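Local structure of hypothetical protein Atu0636 (Agrobacterium tumefaciens, 2OZV) at residues A29-I40 with A53-T64; L111-N122 with A158-I169. The protein is of unknown function but is probably a methyltransferase that transfers methyl groups to oxygen atoms of its substrate. All coordinates share one frame; numbering follows the deposited sequence.

Contact 1. Residues A29-I40 with A53-T64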
loop_
_atom_site.group_PDB
_atom_site.type_symbol
_atom_site.label_atom_id
_atom_site.label_comp_id
_atom_site.label_asym_id
_atom_site.label_seq_id
_atom_site.Cartn_x
_atom_site.Cartn_y
_atom_site.Cartn_z
ATOM N N ALA B 29 -1.800 17.090 -10.023
ATOM C CA ALA B 29 -2.574 17.645 -11.131
ATOM C C ALA B 29 -2.728 16.641 -12.284
ATOM O O ALA B 29 -3.761 16.609 -12.948
ATOM C CB ALA B 29 -1.904 18.925 -11.618
ATOM N N SER B 30 -1.701 15.808 -12.502
ATOM C CA SER B 30 -1.722 14.884 -13.633
ATOM C C SER B 30 -2.822 13.829 -13.488
ATOM O O SER B 30 -3.181 13.182 -14.466
ATOM C CB SER B 30 -0.355 14.214 -13.811
ATOM O OG SER B 30 -0.184 13.196 -12.881
ATOM N N LEU B 31 -3.339 13.643 -12.273
ATOM C CA LEU B 31 -4.427 12.673 -12.039
ATOM C C LEU B 31 -5.785 13.070 -12.629
ATOM O O LEU B 31 -6.677 12.235 -12.739
ATOM C CB LEU B 31 -4.588 12.441 -10.534
ATOM C CG LEU B 31 -3.338 11.837 -9.877
ATOM C CD1 LEU B 31 -3.495 11.740 -8.350
ATOM C CD2 LEU B 31 -3.093 10.401 -10.462
ATOM N N VAL B 32 -5.944 14.347 -12.970
ATOM C CA VAL B 32 -7.199 14.787 -13.581
ATOM C C VAL B 32 -7.112 14.534 -15.085
ATOM O O VAL B 32 -6.565 15.339 -15.827
ATOM C CB VAL B 32 -7.487 16.280 -13.290
ATOM C CG1 VAL B 32 -8.835 16.711 -13.868
ATOM C CG2 VAL B 32 -7.442 16.532 -11.765
ATOM N N ALA B 33 -7.640 13.387 -15.502
ATOM C CA ALA B 33 -7.613 12.974 -16.908
ATOM C C ALA B 33 -9.023 13.093 -17.468
ATOM O O ALA B 33 -9.740 12.112 -17.548
ATOM C CB ALA B 33 -7.096 11.518 -17.036
ATOM N N ASP B 34 -9.410 14.290 -17.876
ATOM C CA ASP B 34 -10.797 14.593 -18.172
ATOM C C ASP B 34 -10.761 15.680 -19.231
ATOM O O ASP B 34 -10.137 16.729 -19.022
ATOM C CB ASP B 34 -11.470 15.118 -16.888
ATOM C CG ASP B 34 -13.000 15.240 -16.997
ATOM O OD1 ASP B 34 -13.559 15.380 -18.114
ATOM O OD2 ASP B 34 -13.652 15.194 -15.931
ATOM N N ASP B 35 -11.415 15.435 -20.365
ATOM C CA ASP B 35 -11.402 16.438 -21.431
ATOM C C ASP B 35 -12.713 17.225 -21.566
ATOM O O ASP B 35 -12.894 17.976 -22.527
ATOM C CB ASP B 35 -10.941 15.825 -22.763
ATOM C CG ASP B 35 -9.495 15.312 -22.712
ATOM O OD1 ASP B 35 -8.625 15.927 -22.036
ATOM O OD2 ASP B 35 -9.230 14.284 -23.363
ATOM N N ARG B 36 -13.611 17.083 -20.590
ATOM C CA ARG B 36 -14.860 17.870 -20.570
ATOM C C ARG B 36 -14.660 19.215 -19.921
ATOM O O ARG B 36 -13.661 19.449 -19.222
ATOM C CB ARG B 36 -15.960 17.189 -19.746
ATOM C CG ARG B 36 -16.273 15.726 -20.030
ATOM C CD ARG B 36 -17.139 15.161 -18.872
ATOM N NE ARG B 36 -16.395 15.040 -17.608
ATOM C CZ ARG B 36 -16.929 14.698 -16.431
ATOM N NH1 ARG B 36 -18.234 14.451 -16.318
ATOM N NH2 ARG B 36 -16.151 14.603 -15.358
ATOM N N ALA B 37 -15.632 20.103 -20.116
ATOM C CA ALA B 37 -15.786 21.207 -19.214
ATOM C C ALA B 37 -16.069 20.493 -17.907
ATOM O O ALA B 37 -16.900 19.562 -17.846
ATOM C CB ALA B 37 -16.939 22.121 -19.614
ATOM N N CYS B 38 -15.300 20.838 -16.895
ATOM C CA CYS B 38 -15.454 20.169 -15.610
ATOM C C CYS B 38 -15.084 21.160 -14.556
ATOM O O CYS B 38 -14.415 22.170 -14.840
ATOM C CB CYS B 38 -14.601 18.900 -15.501
ATOM S SG CYS B 38 -12.844 19.176 -15.732
ATOM N N ARG B 39 -15.544 20.881 -13.344
ATOM C CA ARG B 39 -15.340 21.751 -12.216
ATOM C C ARG B 39 -14.461 21.004 -11.237
ATOM O O ARG B 39 -14.758 19.854 -10.883
ATOM C CB ARG B 39 -16.676 22.128 -11.583
ATOM C CG ARG B 39 -17.592 22.990 -12.539
ATOM C CD ARG B 39 -18.835 23.454 -11.850
ATOM N NE ARG B 39 -19.716 22.359 -11.417
ATOM C CZ ARG B 39 -20.847 21.999 -12.028
ATOM N NH1 ARG B 39 -21.259 22.626 -13.133
ATOM N NH2 ARG B 39 -21.584 21.016 -11.530
ATOM N N ILE B 40 -13.379 21.654 -10.824
ATOM C CA ILE B 40 -12.377 21.005 -9.971
ATOM C C ILE B 40 -12.171 21.819 -8.710
ATOM O O ILE B 40 -11.963 23.028 -8.790
ATOM C CB ILE B 40 -11.040 20.878 -10.725
ATOM C CG1 ILE B 40 -11.214 19.997 -11.977
ATOM C CG2 ILE B 40 -9.952 20.284 -9.759
ATOM C CD1 ILE B 40 -10.316 20.381 -13.064
ATOM N N ALA B 53 -1.743 23.936 -12.156
ATOM C CA ALA B 53 -1.190 22.989 -13.125
ATOM C C ALA B 53 -2.309 22.257 -13.885
ATOM O O ALA B 53 -2.163 21.987 -15.089
ATOM C CB ALA B 53 -0.248 22.000 -12.463
ATOM N N VAL B 54 -3.406 21.944 -13.197
ATOM C CA VAL B 54 -4.574 21.354 -13.863
ATOM C C VAL B 54 -5.125 22.359 -14.910
ATOM O O VAL B 54 -5.313 22.016 -16.079
ATOM C CB VAL B 54 -5.702 21.017 -12.870
ATOM C CG1 VAL B 54 -6.929 20.530 -13.652
ATOM C CG2 VAL B 54 -5.260 19.938 -11.868
ATOM N N ALA B 55 -5.338 23.608 -14.492
ATOM C CA ALA B 55 -5.916 24.622 -15.409
ATOM C C ALA B 55 -5.021 24.897 -16.614
ATOM O O ALA B 55 -5.509 25.119 -17.735
ATOM C CB ALA B 55 -6.219 25.928 -14.647
ATOM N N ALA B 56 -3.704 24.881 -16.392
ATOM C CA ALA B 56 -2.743 25.138 -17.467
ATOM C C ALA B 56 -2.859 24.078 -18.567
ATOM O O ALA B 56 -2.755 24.401 -19.751
ATOM C CB ALA B 56 -1.312 25.199 -16.918
ATOM N N ARG B 57 -3.081 22.825 -18.168
ATOM C CA ARG B 57 -3.153 21.698 -19.103
ATOM C C ARG B 57 -4.557 21.523 -19.724
ATOM O O ARG B 57 -4.698 21.196 -20.910
ATOM C CB ARG B 57 -2.743 20.405 -18.375
ATOM C CG ARG B 57 -2.773 19.158 -19.275
ATOM C CD ARG B 57 -2.179 17.924 -18.586
ATOM N NE ARG B 57 -2.752 17.736 -17.249
ATOM C CZ ARG B 57 -3.887 17.090 -16.979
ATOM N NH1 ARG B 57 -4.589 16.536 -17.971
ATOM N NH2 ARG B 57 -4.320 17.008 -15.721
ATOM N N LEU B 58 -5.585 21.767 -18.922
ATOM C CA LEU B 58 -6.961 21.506 -19.310
ATOM C C LEU B 58 -7.731 22.803 -19.549
ATOM O O LEU B 58 -8.228 23.433 -18.601
ATOM C CB LEU B 58 -7.658 20.660 -18.251
ATOM C CG LEU B 58 -7.149 19.229 -18.104
ATOM C CD1 LEU B 58 -7.955 18.542 -16.998
ATOM C CD2 LEU B 58 -7.248 18.432 -19.446
ATOM N N GLU B 59 -7.835 23.196 -20.819
ATOM C CA GLU B 59 -8.397 24.496 -21.157
ATOM C C GLU B 59 -9.851 24.667 -20.735
ATOM O O GLU B 59 -10.295 25.783 -20.516
ATOM C CB GLU B 59 -8.198 24.814 -22.653
ATOM C CG GLU B 59 -6.760 25.240 -22.899
ATOM C CD GLU B 59 -6.423 25.416 -24.360
ATOM O OE1 GLU B 59 -6.274 24.388 -25.066
ATOM O OE2 GLU B 59 -6.288 26.578 -24.791
ATOM N N LYS B 60 -10.566 23.553 -20.625
ATOM C CA LYS B 60 -11.980 23.557 -20.295
ATOM C C LYS B 60 -12.260 23.435 -18.784
ATOM O O LYS B 60 -13.420 23.448 -18.371
ATOM C CB LYS B 60 -12.693 22.413 -21.033
ATOM C CG LYS B 60 -12.745 22.563 -22.561
ATOM C CD LYS B 60 -13.639 21.463 -23.149
ATOM C CE LYS B 60 -14.076 21.803 -24.546
ATOM N NZ LYS B 60 -13.164 21.186 -25.551
ATOM N N ALA B 61 -11.217 23.292 -17.973
ATOM C CA ALA B 61 -11.424 23.120 -16.546
ATOM C C ALA B 61 -11.717 24.443 -15.856
ATOM O O ALA B 61 -11.133 25.469 -16.178
ATOM C CB ALA B 61 -10.185 22.487 -15.903
ATOM N N GLU B 62 -12.571 24.387 -14.850
ATOM C CA GLU B 62 -12.915 25.555 -14.080
ATOM C C GLU B 62 -12.516 25.187 -12.671
ATOM O O GLU B 62 -13.058 24.252 -12.095
ATOM C CB GLU B 62 -14.407 25.793 -14.219
ATOM C CG GLU B 62 -15.039 26.792 -13.316
ATOM C CD GLU B 62 -16.521 26.997 -13.673
ATOM O OE1 GLU B 62 -17.232 26.027 -14.014
ATOM O OE2 GLU B 62 -16.985 28.120 -13.611
ATOM N N VAL B 63 -11.532 25.903 -12.141
ATOM C CA VAL B 63 -10.894 25.503 -10.872
ATOM C C VAL B 63 -11.254 26.413 -9.711
ATOM O O VAL B 63 -11.231 27.638 -9.868
ATOM C CB VAL B 63 -9.348 25.381 -11.017
ATOM C CG1 VAL B 63 -8.654 25.040 -9.668
ATOM C CG2 VAL B 63 -9.018 24.341 -12.105
ATOM N N THR B 64 -11.561 25.814 -8.552
ATOM C CA THR B 64 -11.783 26.574 -7.336
ATOM C C THR B 64 -10.714 26.167 -6.340
ATOM O O THR B 64 -10.612 24.979 -6.002
ATOM C CB THR B 64 -13.186 26.331 -6.739
ATOM O OG1 THR B 64 -14.160 26.652 -7.726
ATOM C CG2 THR B 64 -13.465 27.239 -5.518
#
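Arg57, near the end of helix 49-57, reaches across to the loop that leaves helix 24-30 and takes hold of Val32 O end-on with two nitrogens. The stronger bond comes from NH2, at 2.8 Å from Val32 O; NH1 meets the same oxygen from nearly along its C=O axis, and the oxygen lies in the guanidinium plane. With CG anti to the backbone N (chi1 -179°) and a bend at chi3, the chain brings the guanidinium edge against this carbonyl, where NH2 also makes a weak bond to Ala29 O, an oxygen that already accepts from Val32 N.

Farther along, strands 38-42 and 61-67 pair in parallel. Glu62 N donates to Cys38 O, Ile40 N to Glu62 O at 2.9 Å, and Thr64 N to Ile40 O at 2.8 Å. Asp34 draws most of its donors from its own loop: Arg36 grips the carboxylate side-on, NH2 lying 2.6 Å from Asp34 OD2, while Arg36 N closes an Asx turn on OD1; OD2 has a further partner in His118.

Between strand and helix, Ile40 CD1 wedges between Val54 CG1, a tight 3.4 Å away, and Ala61 CB. Ala29 CB sits 3.5 Å from Val54 CG2, and Val32 CG1 meets Leu58 CD1 at 3.7 Å. A beta-alpha-beta crossover of the Rossmann-like sheet is thus closed by two means: backbone bonds join its strands, and a single carbonyl, gripped twice by one arginine, ties the end of its helix to the loop that precedes the first strand.

Contact 2. Residues L111-N122 with A158-I169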
loop_
_atom_site.group_PDB
_atom_site.type_symbol
_atom_site.label_atom_id
_atom_site.label_comp_id
_atom_site.label_asym_id
_atom_site.label_seq_id
_atom_site.Cartn_x
_atom_site.Cartn_y
_atom_site.Cartn_z
ATOM N N LEU B 111 -18.556 25.926 0.008
ATOM C CA LEU B 111 -18.273 24.544 -0.413
ATOM C C LEU B 111 -19.604 23.854 -0.723
ATOM O O LEU B 111 -20.200 23.241 0.155
ATOM C CB LEU B 111 -17.510 23.802 0.701
ATOM C CG LEU B 111 -16.013 24.145 0.837
ATOM C CD1 LEU B 111 -15.528 23.999 2.269
ATOM C CD2 LEU B 111 -15.162 23.285 -0.129
ATOM N N PRO B 112 -20.091 23.984 -1.965
ATOM C CA PRO B 112 -21.455 23.533 -2.294
ATOM C C PRO B 112 -21.603 22.013 -2.354
ATOM O O PRO B 112 -20.646 21.310 -2.684
ATOM C CB PRO B 112 -21.713 24.158 -3.672
ATOM C CG PRO B 112 -20.363 24.373 -4.264
ATOM C CD PRO B 112 -19.397 24.574 -3.126
ATOM N N ASP B 113 -22.795 21.517 -2.022
ATOM C CA ASP B 113 -23.076 20.090 -2.098
ATOM C C ASP B 113 -23.048 19.600 -3.545
ATOM O O ASP B 113 -23.618 20.260 -4.438
ATOM C CB ASP B 113 -24.479 19.798 -1.552
ATOM C CG ASP B 113 -24.584 19.977 -0.043
ATOM O OD1 ASP B 113 -23.592 19.767 0.694
ATOM O OD2 ASP B 113 -25.695 20.315 0.403
ATOM N N GLU B 114 -22.380 18.461 -3.766
ATOM C CA GLU B 114 -22.513 17.691 -5.006
ATOM C C GLU B 114 -22.372 18.558 -6.259
ATOM O O GLU B 114 -23.243 18.569 -7.139
ATOM C CB GLU B 114 -23.838 16.910 -5.011
ATOM C CG GLU B 114 -23.818 15.791 -3.983
ATOM C CD GLU B 114 -25.124 15.030 -3.914
ATOM O OE1 GLU B 114 -26.114 15.580 -3.416
ATOM O OE2 GLU B 114 -25.155 13.882 -4.362
ATOM N N HIS B 115 -21.241 19.247 -6.334
ATOM C CA HIS B 115 -21.009 20.267 -7.339
ATOM C C HIS B 115 -19.797 19.970 -8.226
ATOM O O HIS B 115 -19.793 20.330 -9.401
ATOM C CB HIS B 115 -20.825 21.610 -6.632
ATOM C CG HIS B 115 -20.533 22.761 -7.540
ATOM N ND1 HIS B 115 -21.500 23.350 -8.335
ATOM C CD2 HIS B 115 -19.396 23.466 -7.738
ATOM C CE1 HIS B 115 -20.959 24.366 -8.988
ATOM N NE2 HIS B 115 -19.684 24.460 -8.641
ATOM N N PHE B 116 -18.766 19.328 -7.658
ATOM C CA PHE B 116 -17.482 19.194 -8.351
ATOM C C PHE B 116 -17.306 17.841 -9.010
ATOM O O PHE B 116 -17.694 16.814 -8.443
ATOM C CB PHE B 116 -16.332 19.432 -7.358
ATOM C CG PHE B 116 -16.233 20.876 -6.883
ATOM C CD1 PHE B 116 -15.660 21.871 -7.709
ATOM C CD2 PHE B 116 -16.716 21.233 -5.610
ATOM C CE1 PHE B 116 -15.559 23.202 -7.280
ATOM C CE2 PHE B 116 -16.629 22.563 -5.163
ATOM C CZ PHE B 116 -16.057 23.558 -6.003
ATOM N N HIS B 117 -16.717 17.843 -10.208
ATOM C CA HIS B 117 -16.388 16.602 -10.919
ATOM C C HIS B 117 -15.108 15.961 -10.381
ATOM O O HIS B 117 -14.907 14.755 -10.531
ATOM C CB HIS B 117 -16.217 16.903 -12.405
ATOM C CG HIS B 117 -17.457 17.487 -13.037
ATOM N ND1 HIS B 117 -17.579 18.838 -13.315
ATOM C CD2 HIS B 117 -18.627 16.913 -13.407
ATOM C CE1 HIS B 117 -18.771 19.061 -13.859
ATOM N NE2 HIS B 117 -19.426 17.911 -13.920
ATOM N N HIS B 118 -14.232 16.801 -9.820
ATOM C CA HIS B 118 -12.951 16.358 -9.263
ATOM C C HIS B 118 -12.696 17.132 -8.009
ATOM O O HIS B 118 -12.921 18.357 -7.948
ATOM C CB HIS B 118 -11.795 16.656 -10.241
ATOM C CG HIS B 118 -11.893 15.895 -11.514
ATOM N ND1 HIS B 118 -11.303 14.660 -11.687
ATOM C CD2 HIS B 118 -12.496 16.197 -12.695
ATOM C CE1 HIS B 118 -11.573 14.211 -12.902
ATOM N NE2 HIS B 118 -12.297 15.124 -13.533
ATOM N N VAL B 119 -12.177 16.444 -6.999
ATOM C CA VAL B 119 -11.585 17.122 -5.856
ATOM C C VAL B 119 -10.158 16.609 -5.704
ATOM O O VAL B 119 -9.942 15.400 -5.699
ATOM C CB VAL B 119 -12.365 16.872 -4.545
ATOM C CG1 VAL B 119 -11.717 17.600 -3.391
ATOM C CG2 VAL B 119 -13.845 17.359 -4.724
ATOM N N ILE B 120 -9.225 17.541 -5.644
ATOM C CA ILE B 120 -7.819 17.211 -5.464
ATOM C C ILE B 120 -7.256 17.727 -4.156
ATOM O O ILE B 120 -7.641 18.803 -3.656
ATOM C CB ILE B 120 -6.963 17.660 -6.695
ATOM C CG1 ILE B 120 -6.706 19.174 -6.717
ATOM C CG2 ILE B 120 -7.648 17.214 -8.024
ATOM C CD1 ILE B 120 -5.877 19.636 -7.961
HETATM N N MSE B 121 -6.293 16.993 -3.583
HETATM C CA MSE B 121 -5.777 17.411 -2.284
HETATM C C MSE B 121 -4.370 16.883 -2.035
HETATM O O MSE B 121 -4.006 15.787 -2.482
HETATM C CB MSE B 121 -6.713 16.934 -1.144
HETATM C CG MSE B 121 -6.833 15.409 -1.092
HETATM SE SE MSE B 121 -8.051 14.881 0.404
HETATM C CE MSE B 121 -9.714 15.623 -0.174
ATOM N N ASN B 122 -3.605 17.676 -1.295
ATOM C CA ASN B 122 -2.295 17.297 -0.793
ATOM C C ASN B 122 -2.206 17.805 0.648
ATOM O O ASN B 122 -1.603 18.858 0.881
ATOM C CB ASN B 122 -1.194 17.936 -1.633
ATOM C CG ASN B 122 0.205 17.546 -1.147
ATOM O OD1 ASN B 122 0.346 16.722 -0.246
ATOM N ND2 ASN B 122 1.205 18.114 -1.751
ATOM N N ALA B 158 -18.762 15.230 0.195
ATOM C CA ALA B 158 -19.965 16.083 0.243
ATOM C C ALA B 158 -20.096 17.014 -0.970
ATOM O O ALA B 158 -21.208 17.279 -1.442
ATOM C CB ALA B 158 -19.983 16.889 1.506
ATOM N N ILE B 159 -18.957 17.506 -1.459
ATOM C CA ILE B 159 -18.950 18.531 -2.512
ATOM C C ILE B 159 -18.833 17.950 -3.914
ATOM O O ILE B 159 -18.812 18.703 -4.918
ATOM C CB ILE B 159 -17.836 19.599 -2.284
ATOM C CG1 ILE B 159 -16.432 19.000 -2.534
ATOM C CG2 ILE B 159 -17.942 20.205 -0.855
ATOM C CD1 ILE B 159 -15.286 20.034 -2.359
HETATM N N MSE B 160 -18.718 16.621 -3.975
HETATM C CA MSE B 160 -18.549 15.891 -5.231
HETATM C C MSE B 160 -19.876 15.447 -5.838
HETATM O O MSE B 160 -20.734 14.918 -5.140
HETATM C CB MSE B 160 -17.713 14.633 -5.007
HETATM C CG MSE B 160 -17.221 14.008 -6.307
HETATM SE SE MSE B 160 -15.565 14.867 -6.862
HETATM C CE MSE B 160 -14.470 14.121 -5.437
ATOM N N VAL B 161 -20.014 15.587 -7.152
ATOM C CA VAL B 161 -21.130 14.979 -7.862
ATOM C C VAL B 161 -21.007 13.447 -7.752
ATOM O O VAL B 161 -19.912 12.906 -7.536
ATOM C CB VAL B 161 -21.205 15.402 -9.363
ATOM C CG1 VAL B 161 -21.230 16.930 -9.511
ATOM C CG2 VAL B 161 -20.041 14.803 -10.155
ATOM N N SER B 162 -22.130 12.765 -7.894
ATOM C CA SER B 162 -22.148 11.308 -7.909
ATOM C C SER B 162 -21.144 10.785 -8.948
ATOM O O SER B 162 -21.091 11.297 -10.070
ATOM C CB SER B 162 -23.563 10.832 -8.233
ATOM O OG SER B 162 -23.670 9.434 -8.122
ATOM N N GLY B 163 -20.330 9.807 -8.559
ATOM C CA GLY B 163 -19.339 9.223 -9.467
ATOM C C GLY B 163 -18.102 10.087 -9.729
ATOM O O GLY B 163 -17.276 9.727 -10.561
ATOM N N GLY B 164 -17.969 11.234 -9.052
ATOM C CA GLY B 164 -16.837 12.150 -9.297
ATOM C C GLY B 164 -15.556 11.549 -8.709
ATOM O O GLY B 164 -15.626 10.571 -7.941
ATOM N N GLN B 165 -14.415 12.130 -9.051
ATOM C CA GLN B 165 -13.136 11.529 -8.724
ATOM C C GLN B 165 -12.391 12.304 -7.654
ATOM O O GLN B 165 -12.169 13.531 -7.783
ATOM C CB GLN B 165 -12.263 11.441 -9.969
ATOM C CG GLN B 165 -10.875 10.835 -9.698
ATOM C CD GLN B 165 -10.032 10.786 -10.954
ATOM O OE1 GLN B 165 -10.535 10.449 -12.048
ATOM N NE2 GLN B 165 -8.761 11.145 -10.821
ATOM N N LEU B 166 -11.988 11.587 -6.604
ATOM C CA LEU B 166 -11.055 12.087 -5.611
ATOM C C LEU B 166 -9.619 11.793 -6.101
ATOM O O LEU B 166 -9.326 10.660 -6.542
ATOM C CB LEU B 166 -11.283 11.365 -4.277
ATOM C CG LEU B 166 -10.213 11.622 -3.203
ATOM C CD1 LEU B 166 -10.241 13.073 -2.697
ATOM C CD2 LEU B 166 -10.454 10.629 -2.044
ATOM N N SER B 167 -8.748 12.799 -6.061
ATOM C CA SER B 167 -7.321 12.599 -6.339
ATOM C C SER B 167 -6.490 13.160 -5.203
ATOM O O SER B 167 -6.754 14.267 -4.704
ATOM C CB SER B 167 -6.863 13.297 -7.636
ATOM O OG SER B 167 -7.616 12.810 -8.743
ATOM N N LEU B 168 -5.464 12.411 -4.793
ATOM C CA LEU B 168 -4.607 12.910 -3.744
ATOM C C LEU B 168 -3.175 12.426 -3.858
ATOM O O LEU B 168 -2.877 11.416 -4.517
ATOM C CB LEU B 168 -5.190 12.561 -2.376
ATOM C CG LEU B 168 -5.193 11.139 -1.886
ATOM C CD1 LEU B 168 -3.818 10.730 -1.278
ATOM C CD2 LEU B 168 -6.314 10.945 -0.822
ATOM N N ILE B 169 -2.284 13.181 -3.227
ATOM C CA ILE B 169 -0.897 12.742 -3.067
ATOM C C ILE B 169 -0.562 12.824 -1.586
ATOM O O ILE B 169 -0.996 13.754 -0.869
ATOM C CB ILE B 169 0.092 13.540 -3.967
ATOM C CG1 ILE B 169 1.498 12.910 -3.915
ATOM C CG2 ILE B 169 0.064 15.040 -3.611
ATOM C CD1 ILE B 169 2.488 13.498 -4.902
HETATM O O HOH W 1 -9.852 14.220 -9.211
#
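Ile159 O receives two backbone donors, Phe116 N at 2.8 Å in the carbonyl plane and His115 N at 2.9 Å from well above that plane. Beside it Glu114 N donates to Ala158 O, and Val161 N returns a bond to Phe116 O. After the chain corner at His117 and the type II turn Val161 to Gly164, parallel pairing resumes: Gln165 N to His117 O, Val119 N to Gln165 O, Ser167 N to Val119 O, Met121 N to Ser167 O and Ile169 N to Met121 O.

A water at the edge of the His118 ring, in its plane, joins ND1 to Ser167 OG, 2.7 Å from the water, and donates to Gln165 O. Gln165 NE2 also donates to Ser167 OG and reaches Leu31 O outside the pair, while His118 NE2 turns to Asp34.

On the sheet face of Val119 and Met121, the selenomethionine Met160, in one of its two conformers, bends at chi2 (85°) and chi3, which folds CE back to 3.4 Å from Val119 CG2. Ile159 comes at the edge of the Phe116 ring, CD1 3.7 Å from Phe116 CD2, while His115 CD2 lies over the centre of one face. Met121 CE meets Leu166 CD1 at 3.6 Å on the face that helix 148-159 covers. The chemistry thus largely divides by face: a hydrated polar cluster, with Ile120 beside it, on the side of His118, Gln165 and Ser167, and apolar packing against the helix on the other.

How the contacts relate
Contacts 1 and 2 lie in series along the chain, their centres about 13 Å apart, and meet in one sheet because strands 38-42 and 116-121 are neighbours. Two probable hydrogen bonds tie them: Asp34 OD2 to His118 NE2 at 2.8 Å, and Arg39 NE to His115 O at 2.9 Å. Leu31 CB packs 3.5 Å from Ser167 OG, placing the loop of contact 1 over the polar face of contact 2. The shared carboxylate probably fixes the rotation of the imidazole, keeping ND1 turned to the water of contact 2. A Gly44, Gly46, Ala49 pattern, consistent with a Rossmann-type cofactor loop, has Ala53 and Met121 nearby, one from each contact.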